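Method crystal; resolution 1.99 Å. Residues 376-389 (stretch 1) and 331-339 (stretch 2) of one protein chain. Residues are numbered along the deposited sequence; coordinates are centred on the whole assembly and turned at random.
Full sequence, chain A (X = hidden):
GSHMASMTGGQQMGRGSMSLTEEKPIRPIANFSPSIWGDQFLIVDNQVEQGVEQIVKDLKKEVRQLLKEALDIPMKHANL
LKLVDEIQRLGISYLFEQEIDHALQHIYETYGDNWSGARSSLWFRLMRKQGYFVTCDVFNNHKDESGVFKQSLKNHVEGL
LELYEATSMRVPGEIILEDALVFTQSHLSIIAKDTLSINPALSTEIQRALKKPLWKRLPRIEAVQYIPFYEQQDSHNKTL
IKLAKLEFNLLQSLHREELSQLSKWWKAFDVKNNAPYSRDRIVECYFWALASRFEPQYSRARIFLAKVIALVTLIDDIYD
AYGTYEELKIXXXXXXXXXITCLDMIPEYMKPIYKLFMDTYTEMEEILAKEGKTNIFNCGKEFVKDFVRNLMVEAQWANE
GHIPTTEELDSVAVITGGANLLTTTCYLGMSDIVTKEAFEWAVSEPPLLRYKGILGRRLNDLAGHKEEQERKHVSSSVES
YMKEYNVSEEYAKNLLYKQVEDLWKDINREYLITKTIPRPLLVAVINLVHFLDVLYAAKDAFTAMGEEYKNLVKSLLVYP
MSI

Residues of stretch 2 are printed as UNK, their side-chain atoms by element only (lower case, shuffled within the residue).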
# COMPACT_ATOMS: atom_id res chain seq x y z
N ILE A 376 -13.70 -13.08 -16.04
CA ILE A 376 -12.96 -12.39 -15.00
C ILE A 376 -13.87 -12.09 -13.80
O ILE A 376 -13.45 -12.23 -12.65
CB ILE A 376 -12.27 -11.11 -15.55
CG1 ILE A 376 -10.91 -11.48 -16.14
CG2 ILE A 376 -12.09 -10.04 -14.47
CD1 ILE A 376 -10.66 -10.90 -17.52
N PHE A 377 -15.13 -11.74 -14.05
CA PHE A 377 -16.02 -11.56 -12.92
C PHE A 377 -16.20 -12.86 -12.14
O PHE A 377 -16.15 -12.88 -10.90
CB PHE A 377 -17.40 -11.00 -13.31
CG PHE A 377 -18.35 -10.93 -12.15
CD1 PHE A 377 -18.27 -9.89 -11.23
CD2 PHE A 377 -19.28 -11.94 -11.93
CE1 PHE A 377 -19.12 -9.83 -10.14
CE2 PHE A 377 -20.13 -11.90 -10.83
CZ PHE A 377 -20.04 -10.84 -9.94
N ASN A 378 -16.41 -13.96 -12.86
CA ASN A 378 -16.70 -15.23 -12.21
C ASN A 378 -15.49 -15.74 -11.43
O ASN A 378 -15.65 -16.35 -10.38
CB ASN A 378 -17.18 -16.28 -13.22
CG ASN A 378 -18.59 -16.00 -13.71
OD1 ASN A 378 -19.43 -15.47 -12.98
ND2 ASN A 378 -18.86 -16.37 -14.96
N CYS A 379 -14.29 -15.49 -11.94
CA CYS A 379 -13.09 -15.81 -11.19
C CYS A 379 -13.05 -15.02 -9.89
O CYS A 379 -12.84 -15.60 -8.82
CB CYS A 379 -11.83 -15.55 -12.03
SG CYS A 379 -11.58 -16.76 -13.37
N GLY A 380 -13.27 -13.71 -9.97
CA GLY A 380 -13.33 -12.86 -8.78
C GLY A 380 -14.38 -13.32 -7.78
O GLY A 380 -14.12 -13.39 -6.57
N LYS A 381 -15.56 -13.64 -8.27
CA LYS A 381 -16.68 -14.02 -7.41
C LYS A 381 -16.34 -15.17 -6.47
O LYS A 381 -16.70 -15.15 -5.29
CB LYS A 381 -17.90 -14.39 -8.26
CG LYS A 381 -19.07 -14.95 -7.45
CD LYS A 381 -20.34 -15.04 -8.31
CE LYS A 381 -20.23 -16.16 -9.33
NZ LYS A 381 -21.44 -16.24 -10.20
N GLU A 382 -15.64 -16.17 -7.00
CA GLU A 382 -15.29 -17.35 -6.21
C GLU A 382 -14.39 -16.97 -5.03
O GLU A 382 -14.47 -17.57 -3.95
CB GLU A 382 -14.61 -18.39 -7.10
CG GLU A 382 -14.12 -19.64 -6.39
CD GLU A 382 -15.25 -20.50 -5.85
OE1 GLU A 382 -16.41 -20.36 -6.31
OE2 GLU A 382 -14.97 -21.33 -4.95
N PHE A 383 -13.54 -15.97 -5.21
CA PHE A 383 -12.69 -15.51 -4.12
C PHE A 383 -13.52 -14.86 -3.02
O PHE A 383 -13.17 -14.91 -1.84
CB PHE A 383 -11.65 -14.51 -4.62
CG PHE A 383 -10.43 -15.16 -5.23
CD1 PHE A 383 -9.31 -15.43 -4.45
CD2 PHE A 383 -10.41 -15.51 -6.57
CE1 PHE A 383 -8.19 -16.02 -5.00
CE2 PHE A 383 -9.29 -16.10 -7.13
CZ PHE A 383 -8.17 -16.35 -6.34
N VAL A 384 -14.62 -14.22 -3.41
CA VAL A 384 -15.50 -13.62 -2.43
C VAL A 384 -16.19 -14.72 -1.64
O VAL A 384 -16.26 -14.67 -0.40
CB VAL A 384 -16.54 -12.71 -3.10
CG1 VAL A 384 -17.35 -11.97 -2.03
CG2 VAL A 384 -15.83 -11.69 -3.99
N LYS A 385 -16.68 -15.74 -2.34
CA LYS A 385 -17.31 -16.87 -1.67
C LYS A 385 -16.31 -17.58 -0.78
O LYS A 385 -16.65 -18.01 0.31
CB LYS A 385 -17.85 -17.87 -2.69
CG LYS A 385 -19.04 -17.36 -3.47
CD LYS A 385 -19.47 -18.43 -4.45
CE LYS A 385 -20.70 -18.03 -5.23
NZ LYS A 385 -21.04 -19.12 -6.17
N ASP A 386 -15.07 -17.71 -1.26
CA ASP A 386 -14.05 -18.43 -0.48
C ASP A 386 -13.70 -17.68 0.80
O ASP A 386 -13.36 -18.29 1.81
CB ASP A 386 -12.78 -18.67 -1.30
CG ASP A 386 -11.93 -19.77 -0.71
OD1 ASP A 386 -12.45 -20.89 -0.58
OD2 ASP A 386 -10.76 -19.51 -0.35
N PHE A 387 -13.81 -16.36 0.75
CA PHE A 387 -13.60 -15.52 1.93
C PHE A 387 -14.65 -15.81 3.01
O PHE A 387 -14.31 -16.04 4.17
CB PHE A 387 -13.63 -14.04 1.53
CG PHE A 387 -13.65 -13.09 2.70
CD1 PHE A 387 -12.51 -12.89 3.46
CD2 PHE A 387 -14.80 -12.40 3.03
CE1 PHE A 387 -12.52 -12.02 4.53
CE2 PHE A 387 -14.82 -11.52 4.11
CZ PHE A 387 -13.68 -11.34 4.86
N VAL A 388 -15.92 -15.81 2.61
CA VAL A 388 -17.01 -16.08 3.55
C VAL A 388 -16.96 -17.52 4.06
O VAL A 388 -17.18 -17.78 5.24
CB VAL A 388 -18.38 -15.78 2.92
CG1 VAL A 388 -19.48 -15.86 3.95
CG2 VAL A 388 -18.34 -14.40 2.27
N ARG A 389 -16.68 -18.44 3.15
CA ARG A 389 -16.51 -19.86 3.45
C ARG A 389 -15.57 -20.04 4.61
O ARG A 389 -15.87 -20.75 5.57
CB ARG A 389 -15.87 -20.54 2.26
CG ARG A 389 -16.65 -21.66 1.66
CD ARG A 389 -15.97 -22.10 0.39
NE ARG A 389 -16.82 -21.87 -0.78
CZ ARG A 389 -16.35 -21.54 -1.98
NH1 ARG A 389 -15.04 -21.38 -2.16
NH2 ARG A 389 -17.21 -21.37 -2.99
N UNK A 331 -26.22 -17.78 6.38
CA UNK A 331 -25.66 -16.67 5.60
C UNK A 331 -24.61 -17.17 4.61
O UNK A 331 -24.57 -16.72 3.46
c UNK A 331 -24.07 -11.91 4.48
c UNK A 331 -24.73 -14.30 5.81
c UNK A 331 -25.37 -12.13 4.91
c UNK A 331 -25.08 -15.59 6.52
c UNK A 331 -25.70 -13.33 5.57
c UNK A 331 -23.09 -12.87 4.72
c UNK A 331 -23.43 -14.06 5.38
N UNK A 332 -23.78 -18.11 5.05
CA UNK A 332 -22.75 -18.70 4.20
C UNK A 332 -23.33 -19.40 2.97
O UNK A 332 -22.78 -19.29 1.87
o UNK A 332 -21.26 -19.04 6.09
c UNK A 332 -20.82 -20.32 4.07
c UNK A 332 -21.89 -19.70 4.98
N UNK A 333 -24.43 -20.13 3.14
CA UNK A 333 -25.05 -20.81 2.00
C UNK A 333 -25.68 -19.78 1.05
O UNK A 333 -25.62 -19.94 -0.17
c UNK A 333 -26.09 -21.84 2.46
o UNK A 333 -24.89 -23.78 0.65
c UNK A 333 -26.83 -22.53 1.31
o UNK A 333 -26.14 -22.95 -0.95
c UNK A 333 -25.89 -23.13 0.26
N UNK A 334 -26.26 -18.73 1.63
CA UNK A 334 -26.78 -17.63 0.83
C UNK A 334 -25.67 -16.99 -0.02
O UNK A 334 -25.90 -16.58 -1.16
c UNK A 334 -27.44 -16.60 1.72
N UNK A 335 -24.47 -16.88 0.55
CA UNK A 335 -23.36 -16.32 -0.21
C UNK A 335 -22.95 -17.30 -1.32
O UNK A 335 -22.70 -16.88 -2.45
c UNK A 335 -22.65 -13.41 0.77
c UNK A 335 -22.17 -15.94 0.69
c UNK A 335 -22.54 -14.73 1.56
c UNK A 335 -20.93 -15.58 -0.15
N UNK A 336 -22.93 -18.59 -1.01
CA UNK A 336 -22.66 -19.63 -2.01
C UNK A 336 -23.69 -19.58 -3.13
O UNK A 336 -23.35 -19.77 -4.30
c UNK A 336 -21.56 -21.32 -0.39
c UNK A 336 -20.18 -21.42 -1.03
o UNK A 336 -19.20 -21.62 -0.28
o UNK A 336 -20.06 -21.30 -2.27
c UNK A 336 -22.68 -21.03 -1.38
N UNK A 337 -24.94 -19.31 -2.77
CA UNK A 337 -26.03 -19.25 -3.74
C UNK A 337 -25.91 -18.02 -4.64
O UNK A 337 -26.20 -18.10 -5.83
c UNK A 337 -29.56 -20.47 -2.71
c UNK A 337 -27.38 -19.26 -3.02
n UNK A 337 -30.69 -22.89 -3.57
c UNK A 337 -29.91 -22.90 -2.50
n UNK A 337 -29.69 -24.04 -1.86
c UNK A 337 -28.43 -20.13 -3.68
n UNK A 337 -29.36 -21.77 -2.07
N UNK A 338 -25.48 -16.90 -4.06
CA UNK A 338 -25.19 -15.68 -4.82
C UNK A 338 -26.37 -15.32 -5.71
O UNK A 338 -26.26 -15.31 -6.94
c UNK A 338 -22.04 -14.05 -5.49
c UNK A 338 -19.81 -12.48 -4.87
c UNK A 338 -20.64 -12.05 -5.88
c UNK A 338 -23.62 -13.73 -7.06
c UNK A 338 -23.94 -15.87 -5.67
c UNK A 338 -21.19 -14.46 -4.46
c UNK A 338 -20.07 -13.67 -4.16
n UNK A 338 -22.73 -12.68 -7.14
c UNK A 338 -21.75 -12.85 -6.18
c UNK A 338 -23.25 -14.59 -6.07
N UNK A 339 -27.51 -15.02 -5.08
CA UNK A 339 -28.70 -14.60 -5.81
C UNK A 339 -29.68 -13.93 -4.88
O UNK A 339 -29.91 -14.40 -3.76
c UNK A 339 -29.39 -15.79 -6.48
o UNK A 339 -30.66 -15.40 -6.99
O HOH W 1 -20.80 -21.85 -4.90

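Position 331 carries one carbon followed by a ring of six carbons. CA-to-CB points sideways, and the nearest ring carbon lies 4.6 Å from Val388 CG1. The residue is Phe331.

Position 332 has three side-chain atoms: a carbon bearing one oxygen and one carbon. The oxygen lies 4.2 Å from Val388 CG1 and the branch carbon 4.4 Å from Arg389 CA. This is Thr332. Its OG1 is hydrogen-bonded elsewhere in the structure.

Position 333 has three carbons, the third carrying two oxygens. It does not reach stretch 1. It is Glu333.

Position 334 has a single carbon and no contact with stretch 1. It is Ala334.

Position 335 has four carbons, forked at the first, with one arm two carbons long. CA-to-CB points toward stretch 1, and the side chain packs on Val388. The pattern is isoleucine, Ile335; its CG2 lies 3.7 Å from Val388 CG2.

Position 336 again has three carbons ending in two oxygens. Here the end of the chain meets the guanidinium of Arg389. The residue is Glu336. Arg389 NE donates to Glu336 OE2 at 2.4 Å, a very short bond, and Arg389 NH2 donates to Glu336 OE1 at 2.9 Å. Together they make a two-pronged salt bridge.

Position 337 has three carbons, a nitrogen, then a carbon carrying two more nitrogens. CA-to-CB points away from stretch 1, and the side chain is poorly ordered. It is Arg337, with a long salt bridge from its NE to Glu333 OE2, 3.6 Å.

Position 338 has one carbon, then fused five- and six-membered rings holding eight carbons and one nitrogen. The rings touch Phe377, Lys381, Val384 and Lys385. Only tryptophan fits: Trp338.

Position 339 has one carbon and one oxygen, out of reach of stretch 1. It is Ser339.

The two helices run nearly antiparallel, at 172°, with axes 9.5 Å apart at closest approach. Trp338 gives the largest covered area. Lys381 CD sits over one face, 3.4 Å from the centroid of the five-membered ring of Trp338, and Lys381 NZ adds a cation-pi contact. Val384 CB meets the ring edge, 3.7 Å from Trp338 CH2. Lys385 NZ donates to Glu336 O at 3.0 Å. Water 1 accepts from Lys385 NZ at 3.0 Å and donates to Glu336 OE1 at 2.8 Å, linking two charges too far apart for a salt bridge. Arg389 also binds Glu382 and Asp386.

Stretch 2, residues 331-339: FTEAIERWS
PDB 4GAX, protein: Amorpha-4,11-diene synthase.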